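Local coordinates for cell surface protein (Faecalibacterium prausnitzii A2-165, PDB 4GT6), which is of unknown function but, as a BspA-type leucine-rich-repeat part of a larger cell surface protein, probably takes part in protein binding, at residues S150-D153 with G154-S157; P218-N222 with V223-K227; E294-S297 with R298-E301. All coordinates share one frame; numbering follows the deposited sequence. Where two conformers were deposited one is given.

Contact 1. Residues S150-D153 with G154-S157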
ATOM      1  N   SER A 150      13.969   2.482  -6.086  1.00 15.52           N
ATOM      2  CA  SER A 150      12.513   2.302  -6.092  1.00 16.29           C
ATOM      3  C   SER A 150      12.007   1.854  -4.748  1.00 19.96           C
ATOM      4  O   SER A 150      12.759   1.304  -3.948  1.00 18.81           O
ATOM      5  CB  SER A 150      12.052   1.320  -7.171  1.00 21.67           C
ATOM      6  OG  SER A 150      12.517   0.008  -6.921  1.00 25.89           O
ATOM      7  N   VAL A 151      10.721   2.099  -4.493  1.00 15.13           N
ATOM      8  CA  VAL A 151      10.086   1.612  -3.279  1.00 14.25           C
ATOM      9  C   VAL A 151       9.315   0.404  -3.764  1.00 17.82           C
ATOM     10  O   VAL A 151       8.336   0.571  -4.499  1.00 15.24           O
ATOM     11  CB  VAL A 151       9.210   2.681  -2.575  1.00 16.83           C
ATOM     12  CG1 VAL A 151       8.517   2.073  -1.344  1.00 15.52           C
ATOM     13  CG2 VAL A 151      10.062   3.871  -2.163  1.00 16.63           C
ATOM     14  N   ALA A 152       9.795  -0.811  -3.439  1.00 14.73           N
ATOM     15  CA  ALA A 152       9.200  -2.053  -3.968  1.00 15.43           C
ATOM     16  C   ALA A 152       7.753  -2.246  -3.483  1.00 14.71           C
ATOM     17  O   ALA A 152       7.332  -1.616  -2.510  1.00 14.73           O
ATOM     18  CB  ALA A 152      10.067  -3.253  -3.606  1.00 16.29           C
ATOM     19  N   ASP A 153       6.981  -3.055  -4.210  1.00 12.67           N
ATOM     20  CA  ASP A 153       5.554  -3.249  -3.943  1.00 12.90           C
ATOM     21  C   ASP A 153       5.277  -3.696  -2.510  1.00 15.71           C
ATOM     22  O   ASP A 153       6.008  -4.526  -1.962  1.00 14.57           O
ATOM     23  CB  ASP A 153       4.923  -4.239  -4.933  1.00 15.01           C
ATOM     24  CG  ASP A 153       5.486  -5.636  -4.888  1.00 24.14           C
ATOM     25  OD1 ASP A 153       6.578  -5.859  -5.473  1.00 23.08           O
ATOM     26  OD2 ASP A 153       4.873  -6.492  -4.235  1.00 29.39           O
ATOM     27  N   GLY A 154       4.267  -3.076  -1.913  1.00 13.32           N
ATOM     28  CA  GLY A 154       3.793  -3.377  -0.565  1.00 13.11           C
ATOM     29  C   GLY A 154       4.815  -3.194   0.534  1.00 15.27           C
ATOM     30  O   GLY A 154       4.642  -3.744   1.618  1.00 14.80           O
HETATM   31  N   MSE A 155       5.877  -2.415   0.268  1.00 12.61           N
HETATM   32  CA  MSE A 155       6.974  -2.267   1.234  0.50 12.24           C
HETATM   33  C   MSE A 155       6.497  -1.851   2.619  1.00 15.68           C
HETATM   34  O   MSE A 155       6.968  -2.452   3.593  1.00 14.92           O
HETATM   35  CB  MSE A 155       8.064  -1.305   0.755  0.50 13.74           C
HETATM   36  CG  MSE A 155       9.195  -1.103   1.807  0.50 19.89           C
HETATM   37 SE   MSE A 155      10.688  -0.154   1.071  0.38 27.14          SE
HETATM   38  CE  MSE A 155      10.910  -1.350  -0.353  0.50 23.89           C
ATOM     39  N   PHE A 156       5.593  -0.873   2.735  1.00 12.74           N
ATOM     40  CA  PHE A 156       5.107  -0.453   4.040  1.00 12.34           C
ATOM     41  C   PHE A 156       3.617  -0.613   4.156  1.00 15.75           C
ATOM     42  O   PHE A 156       3.011   0.086   4.970  1.00 15.01           O
ATOM     43  CB  PHE A 156       5.485   1.016   4.328  1.00 14.46           C
ATOM     44  CG  PHE A 156       6.974   1.274   4.322  1.00 15.45           C
ATOM     45  CD1 PHE A 156       7.776   0.847   5.378  1.00 17.07           C
ATOM     46  CD2 PHE A 156       7.573   1.945   3.264  1.00 19.70           C
ATOM     47  CE1 PHE A 156       9.165   1.071   5.361  1.00 18.26           C
ATOM     48  CE2 PHE A 156       8.957   2.200   3.264  1.00 21.65           C
ATOM     49  CZ  PHE A 156       9.739   1.741   4.299  1.00 19.04           C
ATOM     50  N   SER A 157       3.019  -1.564   3.426  1.00 13.42           N
ATOM     51  CA  SER A 157       1.575  -1.755   3.568  1.00 14.48           C
ATOM     52  C   SER A 157       1.200  -2.031   5.032  1.00 17.94           C
ATOM     53  O   SER A 157       1.856  -2.851   5.686  1.00 16.04           O
ATOM     54  CB  SER A 157       1.080  -2.908   2.700  1.00 16.94           C
ATOM     55  OG  SER A 157       1.386  -2.690   1.338  1.00 22.69           O
TER
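The long side chain of Met155, a selenomethionine modelled in two conformers of which one is described here, folds back over Val151 and Ala152. Its CG lies anti to the backbone N (chi1 178°), which carries the chain back past the turn, and a bend at chi3 (-55°) then swings CE in beside Ala152. In this conformer SE lies 3.9 Å from Val151 CG1, the two side chains crossing at about a right angle, and CE lies 3.9 Å from Ala152 CB. At the near end of the chain, Met155 CB rests 4.0 Å from the same Val151 CG1, a contact that owes less to how the selenium end is placed. Met155 CG also stands 3.6 Å above one face of the neighbouring Phe156 ring, displaced toward its rim.

The backbone that makes this fold possible is a type II turn from Ala152 to Met155. Met155 N donates to Ala152 O at 3.2 Å, with a rather bent N-H...O angle of 142°. Gly154 occupies the third position with positive phi, a conformation that favours glycine; a beta carbon there would press on the carbonyl carbon of Asp153. A type I turn follows directly, closed by Ser157 N on Gly154 O at 3.3 Å. Asp153 OD1 is hydrogen-bonded to Ser130 OG of the preceding coil.

The short, weakly bonded strand 150-151 pairs in parallel with 173-174, and Val151 also packs on Leu167 and Ala178. Beyond the strand, backbone bonds between Gly154 and Glu176 and between Met155 and Phe133 tie the two turns to the flanking coils of the leucine-rich-repeat solenoid, in a largely buried layer.

Contact 2. Residues P218-N222 with V223-K227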
ATOM      1  N   PRO A 218       2.484  15.239 -10.857  1.00 14.74           N
ATOM      2  CA  PRO A 218       2.414  16.561 -10.209  1.00 15.19           C
ATOM      3  C   PRO A 218       1.394  16.637  -9.088  1.00 18.19           C
ATOM      4  O   PRO A 218       0.400  15.903  -9.064  1.00 17.05           O
ATOM      5  CB  PRO A 218       2.022  17.496 -11.370  1.00 17.05           C
ATOM      6  CG  PRO A 218       1.180  16.624 -12.280  1.00 18.97           C
ATOM      7  CD  PRO A 218       1.865  15.255 -12.206  1.00 14.79           C
ATOM      8  N   ALA A 219       1.646  17.547  -8.146  1.00 16.71           N
ATOM      9  CA  ALA A 219       0.677  17.837  -7.100  1.00 16.65           C
ATOM     10  C   ALA A 219       0.044  19.157  -7.528  1.00 21.43           C
ATOM     11  O   ALA A 219       0.748  20.161  -7.674  1.00 19.61           O
ATOM     12  CB  ALA A 219       1.338  17.910  -5.721  1.00 17.45           C
ATOM     13  N   ILE A 220      -1.240  19.105  -7.917  1.00 17.41           N
ATOM     14  CA  ILE A 220      -1.932  20.287  -8.460  1.00 16.83           C
ATOM     15  C   ILE A 220      -3.054  20.629  -7.491  1.00 19.69           C
ATOM     16  O   ILE A 220      -3.949  19.799  -7.257  1.00 18.00           O
ATOM     17  CB  ILE A 220      -2.459  19.989  -9.886  1.00 18.86           C
ATOM     18  CG1 ILE A 220      -1.338  19.556 -10.841  1.00 18.79           C
ATOM     19  CG2 ILE A 220      -3.211  21.195 -10.418  1.00 19.29           C
ATOM     20  CD1 ILE A 220      -1.828  19.013 -12.206  1.00 23.93           C
ATOM     21  N   ASP A 221      -2.973  21.818  -6.874  1.00 19.60           N
ATOM     22  CA  ASP A 221      -3.967  22.243  -5.879  1.00 19.16           C
ATOM     23  C   ASP A 221      -4.099  21.153  -4.774  1.00 24.34           C
ATOM     24  O   ASP A 221      -5.203  20.721  -4.418  1.00 24.28           O
ATOM     25  CB  ASP A 221      -5.319  22.562  -6.561  1.00 19.87           C
ATOM     26  CG  ASP A 221      -6.439  23.012  -5.623  1.00 26.42           C
ATOM     27  OD1 ASP A 221      -6.148  23.755  -4.662  1.00 24.46           O
ATOM     28  OD2 ASP A 221      -7.610  22.616  -5.860  1.00 23.66           O
ATOM     29  N   ASN A 222      -2.945  20.678  -4.273  1.00 20.82           N
ATOM     30  CA  ASN A 222      -2.828  19.698  -3.171  1.00 19.30           C
ATOM     31  C   ASN A 222      -3.561  18.353  -3.469  1.00 21.32           C
ATOM     32  O   ASN A 222      -4.199  17.775  -2.601  1.00 21.31           O
ATOM     33  CB  ASN A 222      -3.351  20.311  -1.859  1.00 18.91           C
ATOM     34  CG  ASN A 222      -2.981  19.490  -0.643  1.00 27.28           C
ATOM     35  OD1 ASN A 222      -1.994  18.776  -0.647  1.00 24.34           O
ATOM     36  ND2 ASN A 222      -3.766  19.571   0.404  1.00 23.09           N
ATOM     37  N   VAL A 223      -3.479  17.888  -4.700  1.00 17.09           N
ATOM     38  CA  VAL A 223      -4.070  16.618  -5.117  1.00 15.95           C
ATOM     39  C   VAL A 223      -3.020  15.956  -5.981  1.00 18.87           C
ATOM     40  O   VAL A 223      -2.389  16.643  -6.787  1.00 18.62           O
ATOM     41  CB  VAL A 223      -5.427  16.823  -5.867  1.00 19.73           C
ATOM     42  CG1 VAL A 223      -5.964  15.502  -6.405  1.00 17.74           C
ATOM     43  CG2 VAL A 223      -6.466  17.492  -4.969  1.00 19.80           C
ATOM     44  N   LEU A 224      -2.804  14.629  -5.818  1.00 14.38           N
ATOM     45  CA  LEU A 224      -1.785  13.967  -6.625  1.00 13.32           C
ATOM     46  C   LEU A 224      -2.392  13.400  -7.895  1.00 15.94           C
ATOM     47  O   LEU A 224      -3.410  12.703  -7.845  1.00 16.08           O
ATOM     48  CB  LEU A 224      -1.108  12.836  -5.818  1.00 12.51           C
ATOM     49  CG  LEU A 224       0.142  12.204  -6.459  1.00 16.25           C
ATOM     50  CD1 LEU A 224       1.294  13.229  -6.615  1.00 15.44           C
ATOM     51  CD2 LEU A 224       0.621  11.018  -5.593  1.00 18.82           C
ATOM     52  N   TYR A 225      -1.724  13.661  -9.020  1.00 13.73           N
ATOM     53  CA  TYR A 225      -2.120  13.184 -10.341  1.00 14.16           C
ATOM     54  C   TYR A 225      -1.003  12.412 -10.993  1.00 18.07           C
ATOM     55  O   TYR A 225       0.163  12.574 -10.630  1.00 17.50           O
ATOM     56  CB  TYR A 225      -2.477  14.380 -11.275  1.00 15.11           C
ATOM     57  CG  TYR A 225      -3.678  15.172 -10.810  1.00 15.78           C
ATOM     58  CD1 TYR A 225      -3.533  16.242  -9.932  1.00 17.64           C
ATOM     59  CD2 TYR A 225      -4.966  14.836 -11.228  1.00 16.78           C
ATOM     60  CE1 TYR A 225      -4.649  16.932  -9.439  1.00 17.69           C
ATOM     61  CE2 TYR A 225      -6.085  15.531 -10.760  1.00 17.14           C
ATOM     62  CZ  TYR A 225      -5.918  16.588  -9.878  1.00 21.21           C
ATOM     63  OH  TYR A 225      -7.016  17.270  -9.400  1.00 20.05           O
ATOM     64  N   GLU A 226      -1.363  11.634 -12.011  1.00 14.20           N
ATOM     65  CA  GLU A 226      -0.445  10.990 -12.953  1.00 14.36           C
ATOM     66  C   GLU A 226      -0.670  11.695 -14.277  1.00 19.10           C
ATOM     67  O   GLU A 226      -1.807  11.735 -14.749  1.00 18.75           O
ATOM     68  CB  GLU A 226      -0.729   9.488 -13.087  1.00 15.14           C
ATOM     69  CG  GLU A 226       0.131   8.815 -14.150  1.00 21.20           C
ATOM     70  CD  GLU A 226      -0.161   7.335 -14.239  1.00 36.90           C
ATOM     71  OE1 GLU A 226       0.309   6.579 -13.359  1.00 30.03           O
ATOM     72  OE2 GLU A 226      -0.999   6.963 -15.085  1.00 36.57           O
ATOM     73  N   LYS A 227       0.377  12.236 -14.871  1.00 16.45           N
ATOM     74  CA  LYS A 227       0.235  12.911 -16.139  1.00 16.90           C
ATOM     75  C   LYS A 227       0.797  12.023 -17.223  1.00 24.01           C
ATOM     76  O   LYS A 227       1.950  11.622 -17.140  1.00 24.77           O
ATOM     77  CB  LYS A 227       0.935  14.280 -16.111  1.00 18.24           C
ATOM     78  CG  LYS A 227       0.686  15.078 -17.391  1.00 17.97           C
ATOM     79  CD  LYS A 227       1.439  16.386 -17.378  1.00 25.18           C
ATOM     80  CE  LYS A 227       1.165  17.162 -18.650  1.00 26.52           C
ATOM     81  NZ  LYS A 227       1.962  18.410 -18.695  1.00 26.99           N
TER
HETATM   82  O   HOH W   1      -6.424  19.637  -8.428  1.00 21.05           O
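Pro218 faces the strand 224-227 with both its ring and its carbonyl. CD lies 3.5 Å from Tyr225 O and also reaches Lys227 CB, while Pro218 O accepts a fairly straight bond from Tyr225 N at 3.1 Å, the donor nearly in line with the carbonyl. Leu224 CD1 touches that oxygen too. Ala219 pairs with Leu224 as a non-hydrogen-bonded antiparallel pair, and Ala219 CA lies 3.3 Å from Val223 O in a CA-H...O contact. Val223 O takes the stronger bond from Ile220 N, 2.9 Å long and in the carbonyl plane.

Ile220 and Val223 thus close the end of a short hairpin, with a single bridge between its arms. Its two turn residues, Asp221 and Asn222, both lie in the left-handed helical region (phi 54° and 58°); the return bond, Val223 N to Ile220 O, is weak. That carbonyl has further company: a water donates to Ile220 O at 2.7 Å and bonds to Tyr225 OH at 2.6 Å, joining the turn to the far end of the tyrosine. Ile220 O also lies in the plane of the Tyr225 ring, at its edge, and Ile220 CB packs 3.8 Å from CE1, the two side chains crossing at about a right angle. With CG anti to its carbonyl carbon (chi1 -64°), Tyr225 brings the CD1-CE1 side of its ring to Ile220 CB.

Asp221 O bonds to Arg242. The amide of Asn222 is bound outside the hairpin: OD1 accepts from Ile210 N and ND2 donates to Ser208 O, anchoring the turn to strand 209-212 and the residue before it.

Contact 3. Residues E294-S297 with R298-E301. With NA (sodium ion), chain R.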
ATOM      1  N   GLU A 294     -21.794  15.043  -8.624  1.00 20.73           N
ATOM      2  CA  GLU A 294     -22.143  15.425  -9.993  1.00 20.72           C
ATOM      3  C   GLU A 294     -21.236  14.589 -10.888  1.00 23.25           C
ATOM      4  O   GLU A 294     -20.012  14.724 -10.839  1.00 21.87           O
ATOM      5  CB  GLU A 294     -21.960  16.932 -10.207  1.00 22.71           C
ATOM      6  CG  GLU A 294     -22.401  17.427 -11.577  1.00 34.20           C
ATOM      7  CD  GLU A 294     -22.438  18.934 -11.750  1.00 56.73           C
ATOM      8  OE1 GLU A 294     -22.703  19.651 -10.757  1.00 46.33           O
ATOM      9  OE2 GLU A 294     -22.232  19.398 -12.896  1.00 60.18           O
ATOM     10  N   PHE A 295     -21.830  13.669 -11.641  1.00 19.30           N
ATOM     11  CA  PHE A 295     -21.098  12.745 -12.474  1.00 17.69           C
ATOM     12  C   PHE A 295     -20.747  13.302 -13.823  1.00 20.71           C
ATOM     13  O   PHE A 295     -21.485  14.115 -14.367  1.00 22.28           O
ATOM     14  CB  PHE A 295     -21.964  11.492 -12.717  1.00 19.50           C
ATOM     15  CG  PHE A 295     -22.172  10.635 -11.494  1.00 20.71           C
ATOM     16  CD1 PHE A 295     -21.209   9.711 -11.102  1.00 23.13           C
ATOM     17  CD2 PHE A 295     -23.332  10.753 -10.732  1.00 23.87           C
ATOM     18  CE1 PHE A 295     -21.400   8.916  -9.964  1.00 23.85           C
ATOM     19  CE2 PHE A 295     -23.536   9.939  -9.609  1.00 25.91           C
ATOM     20  CZ  PHE A 295     -22.576   9.018  -9.242  1.00 23.37           C
ATOM     21  N   SER A 296     -19.685  12.744 -14.420  1.00 16.06           N
ATOM     22  CA  SER A 296     -19.315  12.981 -15.796  1.00 15.74           C
ATOM     23  C   SER A 296     -20.367  12.320 -16.706  1.00 20.63           C
ATOM     24  O   SER A 296     -20.830  11.210 -16.384  1.00 20.16           O
ATOM     25  CB  SER A 296     -17.958  12.344 -16.062  1.00 18.27           C
ATOM     26  OG  SER A 296     -17.781  12.214 -17.464  1.00 21.01           O
ATOM     27  N   SER A 297     -20.664  12.935 -17.867  1.00 17.24           N
ATOM     28  CA  SER A 297     -21.604  12.347 -18.833  1.00 18.40           C
ATOM     29  C   SER A 297     -20.944  11.209 -19.647  1.00 21.89           C
ATOM     30  O   SER A 297     -21.620  10.585 -20.464  1.00 22.19           O
ATOM     31  CB  SER A 297     -22.113  13.430 -19.791  1.00 22.27           C
ATOM     32  OG  SER A 297     -21.044  13.878 -20.613  1.00 25.58           O
ATOM     33  N   ARG A 298     -19.618  10.967 -19.465  1.00 17.51           N
ATOM     34  CA  ARG A 298     -18.899   9.980 -20.285  1.00 17.59           C
ATOM     35  C   ARG A 298     -18.502   8.698 -19.532  1.00 20.54           C
ATOM     36  O   ARG A 298     -17.932   7.784 -20.137  1.00 20.74           O
ATOM     37  CB  ARG A 298     -17.674  10.627 -20.959  1.00 20.36           C
ATOM     38  CG  ARG A 298     -18.125  11.641 -22.042  1.00 26.66           C
ATOM     39  CD  ARG A 298     -16.987  12.361 -22.741  1.00 41.24           C
ATOM     40  NE  ARG A 298     -16.157  11.471 -23.553  1.00 52.54           N
ATOM     41  CZ  ARG A 298     -14.839  11.587 -23.686  1.00 68.04           C
ATOM     42  NH1 ARG A 298     -14.180  12.537 -23.031  1.00 58.05           N
ATOM     43  NH2 ARG A 298     -14.165  10.739 -24.452  1.00 49.01           N
ATOM     44  N   ILE A 299     -18.868   8.579 -18.259  1.00 16.61           N
ATOM     45  CA  ILE A 299     -18.602   7.319 -17.560  1.00 16.37           C
ATOM     46  C   ILE A 299     -19.708   6.329 -17.926  1.00 18.60           C
ATOM     47  O   ILE A 299     -20.840   6.759 -18.156  1.00 18.24           O
ATOM     48  CB  ILE A 299     -18.436   7.499 -16.035  1.00 19.53           C
ATOM     49  CG1 ILE A 299     -19.660   8.193 -15.414  1.00 20.40           C
ATOM     50  CG2 ILE A 299     -17.126   8.277 -15.739  1.00 19.90           C
ATOM     51  CD1 ILE A 299     -19.789   7.946 -13.860  1.00 22.96           C
ATOM     52  N   THR A 300     -19.389   5.016 -17.982  1.00 15.27           N
ATOM     53  CA  THR A 300     -20.379   4.001 -18.370  1.00 15.33           C
ATOM     54  C   THR A 300     -20.487   2.885 -17.327  1.00 19.52           C
ATOM     55  O   THR A 300     -21.246   1.932 -17.538  1.00 18.34           O
ATOM     56  CB  THR A 300     -20.052   3.412 -19.765  1.00 21.12           C
ATOM     57  OG1 THR A 300     -18.802   2.723 -19.681  1.00 21.45           O
ATOM     58  CG2 THR A 300     -19.990   4.470 -20.864  1.00 21.50           C
ATOM     59  N   GLU A 301     -19.755   3.009 -16.198  1.00 17.08           N
ATOM     60  CA  GLU A 301     -19.788   1.997 -15.146  1.00 18.64           C
ATOM     61  C   GLU A 301     -19.592   2.623 -13.780  1.00 20.92           C
ATOM     62  O   GLU A 301     -18.838   3.591 -13.654  1.00 20.02           O
ATOM     63  CB  GLU A 301     -18.657   0.988 -15.429  1.00 21.15           C
ATOM     64  CG  GLU A 301     -18.360  -0.060 -14.372  1.00 36.40           C
ATOM     65  CD  GLU A 301     -17.095  -0.826 -14.711  1.00 58.60           C
ATOM     66  OE1 GLU A 301     -17.119  -1.583 -15.709  1.00 50.62           O
ATOM     67  OE2 GLU A 301     -16.067  -0.623 -14.023  1.00 41.56           O
TER
HETATM   68 NA    NA R 916     -23.556   9.367 -19.795  1.00 29.74          NA
HETATM   69  O   HOH W   2     -22.330   9.060 -17.674  1.00 19.69           O
HETATM   70  O   HOH W   3     -22.287   7.415 -20.525  1.00 20.53           O
HETATM   71  O   HOH W   4     -24.490   9.604 -22.049  1.00 27.31           O
HETATM   72  O   HOH W   5     -24.934  11.219 -19.060  0.67 20.01           O
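Ser296 OG is held by two sound hydrogen bonds and a third, weak one. It accepts a nearly straight bond (167°) from Arg298 N at 3.0 Å, which makes an ST turn, and it donates to Val276 O, with a weak link to Asp274 O. Its position anti to the backbone N (chi1 162°) brings OG beside its own carbonyl carbon, within reach of Arg298 N. With an alanine in place of Ser296, Arg298 N and Val276 O lose their hydroxyl partner, and the turn would probably be held less firmly to the preceding coil.

One backbone oxygen of the turn, Ser297 O, binds a sodium ion at 2.4 Å, and four waters and Glu320 O complete six ligands. One of these waters donates to both Ser296 O, at 2.9 Å, and Ile299 O, at 2.8 Å, and a second donates to Ile299 O, so the ion's shell bridges the two limbs of the turn.

On the apolar side, Ile299 CD1 meets Phe295 CD1 at 3.6 Å, the side chains crossing at about a right angle. The bend lies between strands 292-294 and 301-302: Asp274 OD1 holds Ser297 N on one side, and Ile299 packs against Ile322 on the other.

Overall arrangement
All three contacts are local turns strung along one leucine-rich-repeat solenoid, in series and without touching; the centres of contacts 1 and 2, and of contacts 2 and 3, are each about 21 Å apart. Contact 1 is the buried one, nearest the centre of the chain, and rests on apolar overlap beside a short parallel strand. Contact 2 is partly buried and relies on antiparallel backbone pairing, with a water joining turn and tyrosine. Contact 3, farthest from the centre, adds to a small apolar contact hydroxyl and carbonyl chemistry around a hydrated sodium ion. Contacts 1 and 3 fall in different BspA-type repeat ranges, and no strand is common to any two contacts.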